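6-phosphogluconate dehydratase (Shewanella oneidensis, PDB 2GP4) probably catalyses the dehydration of 6-phosphogluconate to 2-keto-3-deoxy-6-phosphogluconate in the Entner-Doudoroff pathway, using an iron-sulfur cluster that is absent from this apo form. Local coordinates at residues P140-L144 and M599-F604; L146-E150 and G617-T621; H366-G372 and S421-L427; V302-I307 and A334-V338. All coordinates share one frame; numbering follows the deposited sequence.

Contact 1 of 4, residues P140-L144 and M599-F604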
# COMPACT_ATOMS: atom_id res chain seq x y z
N PRO A 140 21.59 -5.33 -1.76
CA PRO A 140 21.75 -3.89 -1.50
C PRO A 140 20.92 -3.03 -2.46
O PRO A 140 20.65 -1.86 -2.17
CB PRO A 140 23.25 -3.65 -1.72
CG PRO A 140 23.88 -5.02 -1.84
CD PRO A 140 22.80 -5.87 -2.41
N GLY A 141 20.51 -3.61 -3.59
CA GLY A 141 19.57 -2.97 -4.51
C GLY A 141 18.21 -2.73 -3.87
O GLY A 141 17.45 -1.86 -4.31
N MSE A 142 17.91 -3.50 -2.83
CA MSE A 142 16.67 -3.35 -2.06
C MSE A 142 16.63 -1.99 -1.33
O MSE A 142 15.56 -1.48 -1.01
CB MSE A 142 16.50 -4.55 -1.11
CG MSE A 142 15.27 -4.52 -0.21
SE MSE A 142 13.57 -4.34 -1.16
CE MSE A 142 12.79 -2.93 -0.05
N GLU A 143 17.81 -1.40 -1.12
CA GLU A 143 17.91 -0.07 -0.50
C GLU A 143 17.53 1.09 -1.44
O GLU A 143 17.52 2.24 -1.03
CB GLU A 143 19.31 0.14 0.10
CG GLU A 143 19.58 -0.67 1.38
CD GLU A 143 21.03 -0.63 1.86
OE1 GLU A 143 21.78 0.30 1.49
OE2 GLU A 143 21.42 -1.55 2.62
N LEU A 144 17.21 0.76 -2.69
CA LEU A 144 16.74 1.75 -3.68
C LEU A 144 15.25 1.62 -4.01
O LEU A 144 14.70 2.43 -4.76
CB LEU A 144 17.55 1.63 -4.98
CG LEU A 144 19.06 1.89 -5.01
CD1 LEU A 144 19.57 1.84 -6.44
CD2 LEU A 144 19.41 3.23 -4.35
N MSE A 599 26.20 -0.03 -5.91
CA MSE A 599 24.90 -0.31 -6.54
C MSE A 599 24.11 0.96 -6.88
O MSE A 599 22.88 0.96 -6.89
CB MSE A 599 24.07 -1.27 -5.68
CG MSE A 599 24.63 -2.68 -5.64
SE MSE A 599 24.09 -3.73 -7.19
CE MSE A 599 22.61 -4.69 -6.32
N GLY A 600 24.84 2.03 -7.17
CA GLY A 600 24.24 3.29 -7.58
C GLY A 600 23.73 4.15 -6.44
O GLY A 600 23.06 5.15 -6.67
N ARG A 601 24.03 3.76 -5.20
CA ARG A 601 23.53 4.48 -4.03
C ARG A 601 24.09 5.91 -3.93
O ARG A 601 23.45 6.79 -3.37
CB ARG A 601 23.77 3.68 -2.76
CG ARG A 601 22.81 2.51 -2.60
CD ARG A 601 23.15 1.63 -1.42
NE ARG A 601 24.44 0.96 -1.60
CZ ARG A 601 24.91 0.01 -0.79
NH1 ARG A 601 24.21 -0.39 0.27
NH2 ARG A 601 26.09 -0.53 -1.04
N GLU A 602 25.28 6.11 -4.49
CA GLU A 602 25.92 7.43 -4.60
C GLU A 602 24.99 8.47 -5.20
O GLU A 602 25.13 9.67 -4.94
CB GLU A 602 27.16 7.36 -5.51
CG GLU A 602 28.01 6.15 -5.37
CD GLU A 602 27.45 4.95 -6.10
OE1 GLU A 602 27.42 4.95 -7.35
OE2 GLU A 602 27.05 3.99 -5.41
N LEU A 603 24.06 8.01 -6.04
CA LEU A 603 23.23 8.90 -6.83
C LEU A 603 22.04 9.45 -6.06
O LEU A 603 21.45 10.44 -6.48
CB LEU A 603 22.76 8.19 -8.11
CG LEU A 603 23.86 7.59 -9.02
CD1 LEU A 603 23.24 6.87 -10.20
CD2 LEU A 603 24.85 8.65 -9.50
N PHE A 604 21.70 8.83 -4.94
CA PHE A 604 20.43 9.06 -4.25
C PHE A 604 20.59 9.73 -2.89
O PHE A 604 19.60 9.88 -2.17
CB PHE A 604 19.70 7.74 -4.03
CG PHE A 604 19.29 7.05 -5.30
CD1 PHE A 604 20.21 6.31 -6.04
CD2 PHE A 604 17.98 7.11 -5.73
CE1 PHE A 604 19.82 5.66 -7.20
CE2 PHE A 604 17.59 6.47 -6.89
CZ PHE A 604 18.51 5.74 -7.63
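Leu144 meets Met599, Arg601 and Phe604, using both of its methyl branches. Its CD2 sits over one face of the Phe604 ring, 3.8 Å from the ring centroid and 20° off the normal. This is a CH-pi contact, shifted toward the CD1 side of the ring. The other branch turns to the backbone, with Leu144 CD1 3.5 Å from Met599 O. Leu144 CD2 also touches the aliphatic part of Arg601 at CG, 3.9 Å away.

Arg601 then bends at chi3 (-65°) and carries its guanidinium to Glu143. NH1 of Arg601 donates to OE1 of Glu143 at 2.8 Å and 154°, forming a salt bridge. The acceptor lies in the guanidinium plane, but NH1 comes from above the carboxylate plane. Pro140 CB lies over one guanidinium face, toward its rim, 3.9 Å from Arg601 NH1. On the same group, NE bonds to Gly598 O, so the guanidinium is held at two points.

Both segments contain a short 3-10 turn just before a helix. The first leads into helix 145-160, and the second comes before helix 605-609, with Phe604 at the N-cap position. The contact joins parts of the N-terminal and C-terminal family regions.

Met599, a selenomethionine, folds back through chi2 and chi3. Its CE methyl lies 3.6 Å from Gly141 N and packs against Pro140 CD at 4.1 Å.

Contact 2 of 4, residues L146-E150 and G617-T621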
# COMPACT_ATOMS: atom_id res chain seq x y z
N LEU A 146 12.31 1.93 -2.26
CA LEU A 146 11.45 3.03 -1.89
C LEU A 146 11.82 4.26 -2.72
O LEU A 146 10.94 4.96 -3.24
CB LEU A 146 11.62 3.35 -0.40
CG LEU A 146 10.54 4.12 0.38
CD1 LEU A 146 11.23 5.14 1.26
CD2 LEU A 146 9.47 4.80 -0.50
N LEU A 147 13.12 4.51 -2.86
CA LEU A 147 13.63 5.64 -3.61
C LEU A 147 13.23 5.62 -5.08
O LEU A 147 13.11 6.69 -5.69
CB LEU A 147 15.15 5.70 -3.48
CG LEU A 147 15.71 6.35 -2.21
CD1 LEU A 147 17.15 5.94 -2.00
CD2 LEU A 147 15.57 7.87 -2.27
N SER A 148 13.03 4.43 -5.64
CA SER A 148 12.61 4.30 -7.04
C SER A 148 11.19 4.82 -7.31
O SER A 148 10.88 5.19 -8.44
CB SER A 148 12.74 2.86 -7.53
OG SER A 148 11.82 2.02 -6.86
N ARG A 149 10.35 4.82 -6.28
CA ARG A 149 9.03 5.44 -6.38
C ARG A 149 9.17 6.92 -6.70
O ARG A 149 8.47 7.44 -7.57
CB ARG A 149 8.22 5.25 -5.10
CG ARG A 149 6.86 5.94 -5.13
CD ARG A 149 6.24 6.02 -3.75
NE ARG A 149 6.84 7.08 -2.94
CZ ARG A 149 6.56 7.30 -1.65
NH1 ARG A 149 5.71 6.52 -0.99
NH2 ARG A 149 7.17 8.30 -1.02
N GLU A 150 10.07 7.60 -5.99
CA GLU A 150 10.32 9.02 -6.21
C GLU A 150 10.88 9.26 -7.61
O GLU A 150 10.49 10.23 -8.29
CB GLU A 150 11.25 9.59 -5.14
CG GLU A 150 10.77 9.36 -3.69
CD GLU A 150 9.48 10.12 -3.39
OE1 GLU A 150 9.57 11.32 -3.07
OE2 GLU A 150 8.39 9.52 -3.49
N GLY A 617 4.45 9.59 4.39
CA GLY A 617 4.58 8.93 3.10
C GLY A 617 5.99 8.66 2.62
O GLY A 617 6.18 8.17 1.51
N ALA A 618 6.98 8.97 3.46
CA ALA A 618 8.40 8.92 3.08
C ALA A 618 8.67 9.62 1.74
O ALA A 618 9.28 9.05 0.82
CB ALA A 618 8.91 7.48 3.07
N ARG A 619 8.19 10.85 1.65
CA ARG A 619 8.29 11.67 0.44
C ARG A 619 9.61 12.40 0.42
O ARG A 619 10.16 12.74 1.47
CB ARG A 619 7.18 12.73 0.41
CG ARG A 619 5.74 12.23 0.52
CD ARG A 619 4.75 13.37 0.28
NE ARG A 619 4.90 14.43 1.28
CZ ARG A 619 4.77 15.74 1.03
NH1 ARG A 619 4.50 16.17 -0.20
NH2 ARG A 619 4.91 16.61 2.01
N SER A 620 10.13 12.65 -0.78
CA SER A 620 11.20 13.61 -0.98
C SER A 620 10.64 14.78 -1.79
O SER A 620 11.24 15.85 -1.88
CB SER A 620 12.39 12.98 -1.71
OG SER A 620 12.02 12.52 -3.00
N THR A 621 9.46 14.57 -2.36
CA THR A 621 8.82 15.56 -3.22
C THR A 621 7.96 16.54 -2.42
O THR A 621 7.69 16.32 -1.23
CB THR A 621 7.95 14.90 -4.31
OG1 THR A 621 6.98 14.04 -3.70
CG2 THR A 621 8.80 14.09 -5.28
O HOH W 1 6.54 11.40 -3.42
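Arg149 reaches Gly617 with CG anti to its backbone N (chi1 177°) and a bend at chi3 (78°). Glu150 takes a different course. Its CG lies beside the backbone N, and a fold at chi2 (-65°) brings the carboxylate between Arg149 and Ser620.

Within the contact the Arg149 guanidinium grips two acceptors. End-on, NH1 and NH2 both donate to Gly617 O, at 3.0 Å and 2.7 Å, with that oxygen in the guanidinium plane. Side-on, NE and NH2 of Arg149 both donate to Glu150 OE2, at 2.9 Å and 3.0 Å, from the same face of the carboxylate. NH1 has a further partner in His326, and Leu146 CD2 lies over one guanidinium face.

The second carboxylate oxygen faces the loop. Ser620 N donates to Glu150 OE1 at 2.7 Å, from above the carboxylate plane. Ser620 OG donates to Glu150 OE1 at its anti lone pair. The first oxygen, Glu150 OE2, also accepts from a water at 2.6 Å, which bonds to Thr621 OG1 as well.

Nearer the start of the helix, Leu146 CD1 packs on Ala618 CB at 3.8 Å. The contact thus pins a loop near the C-terminus to the first turns of helix 145-160. The charges of Arg149 and Glu150 are buried but paired with each other. Further polar partners, Gly617 O for Arg149 and Ser620 N and OG for Glu150, probably favour the ionised form of both.

Contact 3 of 4, residues H366-G372 and S421-L427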
# COMPACT_ATOMS: atom_id res chain seq x y z
N HIS A 366 -6.87 -17.36 -7.64
CA HIS A 366 -7.73 -18.12 -6.74
C HIS A 366 -8.70 -17.17 -6.03
O HIS A 366 -9.89 -17.47 -5.89
CB HIS A 366 -6.87 -18.85 -5.70
CG HIS A 366 -7.58 -19.94 -4.95
ND1 HIS A 366 -8.94 -19.92 -4.70
CD2 HIS A 366 -7.11 -21.07 -4.39
CE1 HIS A 366 -9.27 -21.00 -4.02
NE2 HIS A 366 -8.18 -21.72 -3.82
N PHE A 367 -8.18 -16.03 -5.59
CA PHE A 367 -8.98 -14.96 -5.00
C PHE A 367 -10.07 -14.50 -5.97
O PHE A 367 -11.23 -14.35 -5.57
CB PHE A 367 -8.08 -13.79 -4.59
CG PHE A 367 -8.82 -12.53 -4.25
CD1 PHE A 367 -9.53 -12.41 -3.06
CD2 PHE A 367 -8.81 -11.44 -5.12
CE1 PHE A 367 -10.21 -11.24 -2.75
CE2 PHE A 367 -9.49 -10.27 -4.82
CZ PHE A 367 -10.19 -10.17 -3.62
N HIS A 368 -9.69 -14.30 -7.23
CA HIS A 368 -10.60 -13.82 -8.26
C HIS A 368 -11.67 -14.85 -8.60
O HIS A 368 -12.84 -14.50 -8.74
CB HIS A 368 -9.82 -13.41 -9.51
CG HIS A 368 -10.69 -12.96 -10.64
ND1 HIS A 368 -10.89 -13.72 -11.77
CD2 HIS A 368 -11.43 -11.84 -10.80
CE1 HIS A 368 -11.71 -13.08 -12.59
NE2 HIS A 368 -12.05 -11.93 -12.02
N ALA A 369 -11.28 -16.11 -8.73
CA ALA A 369 -12.21 -17.20 -9.00
C ALA A 369 -13.23 -17.43 -7.87
O ALA A 369 -14.35 -17.89 -8.12
CB ALA A 369 -11.45 -18.48 -9.32
N ALA A 370 -12.85 -17.09 -6.64
CA ALA A 370 -13.74 -17.20 -5.48
C ALA A 370 -14.85 -16.14 -5.48
O ALA A 370 -15.91 -16.34 -4.89
CB ALA A 370 -12.94 -17.12 -4.19
N GLY A 371 -14.61 -15.02 -6.15
CA GLY A 371 -15.56 -13.90 -6.17
C GLY A 371 -14.90 -12.61 -6.58
O GLY A 371 -15.50 -11.80 -7.29
N GLY A 372 -13.66 -12.41 -6.12
CA GLY A 372 -12.82 -11.28 -6.53
C GLY A 372 -13.24 -9.92 -6.01
O GLY A 372 -13.96 -9.82 -5.02
N SER A 421 -19.55 -15.88 -2.02
CA SER A 421 -18.21 -16.41 -2.24
C SER A 421 -18.30 -17.90 -2.50
O SER A 421 -19.05 -18.61 -1.83
CB SER A 421 -17.30 -16.13 -1.03
OG SER A 421 -16.01 -16.68 -1.23
N LEU A 422 -17.52 -18.38 -3.46
CA LEU A 422 -17.43 -19.81 -3.75
C LEU A 422 -16.38 -20.51 -2.89
O LEU A 422 -16.31 -21.74 -2.89
CB LEU A 422 -17.13 -20.05 -5.23
CG LEU A 422 -18.18 -19.71 -6.29
CD1 LEU A 422 -17.59 -20.02 -7.64
CD2 LEU A 422 -19.47 -20.50 -6.08
N ASP A 423 -15.57 -19.74 -2.18
CA ASP A 423 -14.52 -20.32 -1.35
C ASP A 423 -14.27 -19.47 -0.10
O ASP A 423 -13.48 -18.52 -0.13
CB ASP A 423 -13.23 -20.50 -2.17
CG ASP A 423 -12.22 -21.41 -1.49
OD1 ASP A 423 -12.32 -21.65 -0.26
OD2 ASP A 423 -11.31 -21.89 -2.20
N THR A 424 -14.93 -19.83 0.99
CA THR A 424 -14.87 -19.08 2.25
C THR A 424 -13.59 -19.32 3.06
O THR A 424 -13.44 -18.82 4.18
CB THR A 424 -16.11 -19.35 3.14
OG1 THR A 424 -16.25 -20.76 3.36
CG2 THR A 424 -17.38 -18.80 2.49
N GLU A 425 -12.66 -20.09 2.50
CA GLU A 425 -11.31 -20.15 3.04
C GLU A 425 -10.40 -19.08 2.42
O GLU A 425 -9.33 -18.80 2.95
CB GLU A 425 -10.70 -21.55 2.85
CG GLU A 425 -11.13 -22.56 3.91
CD GLU A 425 -10.33 -23.86 3.84
OE1 GLU A 425 -10.26 -24.46 2.75
OE2 GLU A 425 -9.78 -24.28 4.89
N VAL A 426 -10.84 -18.47 1.32
CA VAL A 426 -10.05 -17.46 0.62
C VAL A 426 -10.73 -16.09 0.66
O VAL A 426 -10.08 -15.07 0.88
CB VAL A 426 -9.79 -17.86 -0.85
CG1 VAL A 426 -9.08 -16.74 -1.61
CG2 VAL A 426 -8.98 -19.15 -0.92
N LEU A 427 -12.05 -16.09 0.45
CA LEU A 427 -12.82 -14.86 0.37
C LEU A 427 -14.13 -15.00 1.13
O LEU A 427 -14.83 -16.01 1.00
CB LEU A 427 -13.08 -14.50 -1.09
CG LEU A 427 -13.91 -13.26 -1.44
CD1 LEU A 427 -13.34 -11.99 -0.84
CD2 LEU A 427 -13.99 -13.16 -2.95
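Leu422 N donates to Ala370 O at 3.0 Å and a nearly straight 173°, tying the loop to the end of helix 364-370. The donor lies in the carbonyl plane and on a lone pair. Ser421 CA lies 3.5 Å from the same Ala370 O, in a CA-H...O contact.

Other polar bonds shape the loop from within. Ser421 OG donates to Leu427 O at 2.6 Å, which draws the two ends of 421-427 together. It also accepts from Asp423 N at 3.2 Å, an ST turn. Asp423 OD1 accepts from Glu425 N in an Asx turn.

The helix 364-370 ends in a Schellman motif at Gly371, where phi is positive. Helix 372-383 follows. The loop, which lies between strands 411-416 and 440-445, packs across this junction. Leu427 also touches Phe375 and Leu376 of the second helix.

The rest is apolar packing. Val426 CG2 sits over one face of the His366 ring, 3.9 Å from its centroid and 21° off the normal, a CH-pi contact. The other branch, Val426 CG1, approaches the backbone at Phe367 CA, 3.8 Å away. Leu427 divides its methyls in a similar way. Its CD1 meets Phe367 CE1 at 3.7 Å, and the two side chains run at a slant to each other. Its CD2 rests on the backbone of Gly371 and Gly372; the absence of a side chain at Gly371 permits the close approach. Ala370 CB touches both Asp423 CB and Leu427 CB, 4.1 Å from the latter.

Contact 4 of 4, residues V302-I307 and A334-V338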
# COMPACT_ATOMS: atom_id res chain seq x y z
N VAL A 302 -9.13 11.13 -7.67
CA VAL A 302 -8.46 10.99 -6.39
C VAL A 302 -8.98 12.12 -5.49
O VAL A 302 -8.78 13.30 -5.77
CB VAL A 302 -6.92 11.05 -6.53
CG1 VAL A 302 -6.25 11.05 -5.16
CG2 VAL A 302 -6.40 9.89 -7.39
N ASN A 303 -9.69 11.72 -4.44
CA ASN A 303 -10.26 12.65 -3.47
C ASN A 303 -10.31 11.97 -2.11
O ASN A 303 -9.92 10.81 -2.00
CB ASN A 303 -11.65 13.15 -3.89
CG ASN A 303 -12.66 12.03 -4.04
OD1 ASN A 303 -12.98 11.33 -3.08
ND2 ASN A 303 -13.17 11.86 -5.25
N GLU A 304 -10.80 12.68 -1.10
CA GLU A 304 -10.84 12.16 0.27
C GLU A 304 -11.61 10.84 0.39
O GLU A 304 -11.14 9.91 1.04
CB GLU A 304 -11.42 13.21 1.23
CG GLU A 304 -10.66 14.55 1.24
CD GLU A 304 -11.30 15.64 0.37
OE1 GLU A 304 -11.76 15.34 -0.75
OE2 GLU A 304 -11.33 16.80 0.82
N LYS A 305 -12.77 10.76 -0.26
CA LYS A 305 -13.60 9.56 -0.21
C LYS A 305 -12.93 8.37 -0.90
O LYS A 305 -13.01 7.23 -0.41
CB LYS A 305 -14.96 9.81 -0.86
CG LYS A 305 -15.88 10.72 -0.07
CD LYS A 305 -17.05 11.14 -0.92
CE LYS A 305 -17.78 12.32 -0.31
NZ LYS A 305 -18.65 11.91 0.83
N SER A 306 -12.29 8.63 -2.04
CA SER A 306 -11.68 7.55 -2.82
C SER A 306 -10.39 7.07 -2.15
O SER A 306 -10.08 5.88 -2.20
CB SER A 306 -11.45 7.96 -4.28
OG SER A 306 -10.62 9.11 -4.38
N ILE A 307 -9.68 7.99 -1.51
CA ILE A 307 -8.53 7.64 -0.67
C ILE A 307 -8.94 6.75 0.51
O ILE A 307 -8.33 5.70 0.75
CB ILE A 307 -7.77 8.91 -0.19
CG1 ILE A 307 -6.96 9.52 -1.35
CG2 ILE A 307 -6.85 8.60 1.00
CD1 ILE A 307 -5.87 8.60 -1.92
N ALA A 334 -2.17 15.08 -3.81
CA ALA A 334 -3.48 15.60 -4.20
C ALA A 334 -4.09 16.54 -3.16
O ALA A 334 -5.29 16.82 -3.20
CB ALA A 334 -4.43 14.44 -4.49
N GLY A 335 -3.25 17.01 -2.23
CA GLY A 335 -3.69 17.95 -1.20
C GLY A 335 -4.46 17.32 -0.05
O GLY A 335 -5.08 18.03 0.75
N ILE A 336 -4.40 16.00 0.05
CA ILE A 336 -5.14 15.26 1.06
C ILE A 336 -4.20 14.71 2.13
O ILE A 336 -3.25 14.00 1.83
CB ILE A 336 -5.98 14.12 0.42
CG1 ILE A 336 -6.95 14.70 -0.61
CG2 ILE A 336 -6.74 13.34 1.49
CD1 ILE A 336 -7.31 13.77 -1.75
N ILE A 337 -4.48 15.06 3.39
CA ILE A 337 -3.61 14.70 4.50
C ILE A 337 -4.21 13.56 5.33
O ILE A 337 -5.24 13.74 5.98
CB ILE A 337 -3.30 15.92 5.41
CG1 ILE A 337 -2.86 17.12 4.56
CG2 ILE A 337 -2.26 15.54 6.48
CD1 ILE A 337 -2.55 18.39 5.34
N VAL A 338 -3.56 12.40 5.29
CA VAL A 338 -3.97 11.20 6.03
C VAL A 338 -2.85 10.76 6.98
O VAL A 338 -1.68 10.73 6.59
CB VAL A 338 -4.31 10.03 5.06
CG1 VAL A 338 -4.59 8.73 5.82
CG2 VAL A 338 -5.49 10.38 4.16
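Asn303, whose backbone supports Ile336, has a side-chain oxygen that two backbone N-H groups grip. OD1 of Asn303 accepts from Ser306 N at 3.0 Å and 155°, with the donor above the carbonyl plane. Asn303 OD1 also takes a weak bond from Lys305 N. In return, Asn303 N donates to Ser306 OG at 2.8 Å and 161°. This is a capping box, with Asn303 as N-cap of helix 304-316.

Ile336 is the main side chain from the other segment. Its CD1 comes up to the cap backbone, 3.5 Å from Asn303 C. Its CG1 stands beside the backbone N, and the chain then extends (chi2 151°), which carries CD1 forward to that point. Glu304 crosses it at a slant, with Glu304 CG 4.1 Å from Ile336 CG2. Ile307 CG1 lies 4.3 Å from Ile336 CD1.

Smaller pairs stand on either side along the chain. Val302 CG1 meets Ala334 CB at 3.9 Å. Ile307 CG2 meets Val338 CG2 at the same distance.

Segment 334-338 follows helix 322-333, which ends in a Schellman motif at Gly335. Helix 23-51 also packs on Ile336, through Ile32 and Ser36. The start of helix 304-316 is thus packed against the chain that leaves helix 322-333. The cap's polar groups bond within 302-307 and to Glu300 and Val301 just before it. What passes between the segments is apolar packing, including a methyl on the cap backbone, and the cap needs no hydrogen bond from 334-338.

Contacts 2, 3 and 4 are buried, while contact 1 is only partly so. Contacts 1 and 2 are neighbours and touch through Phe604 and Leu147. Both tie the region at the start of helix 145-160 to distant C-terminal parts of the chain, and both use ion pairs. The pair in contact 1 crosses the segments; that in contact 2 lies within the helix and is bound to the loop. Contact 4 is about 18 Å from contact 2, centre to centre, and helix 322-333 borders both. The interface of contact 4 is aliphatic. Contact 3 lies across the chain's centre from contacts 1 and 2, and combines one backbone bond with apolar packing.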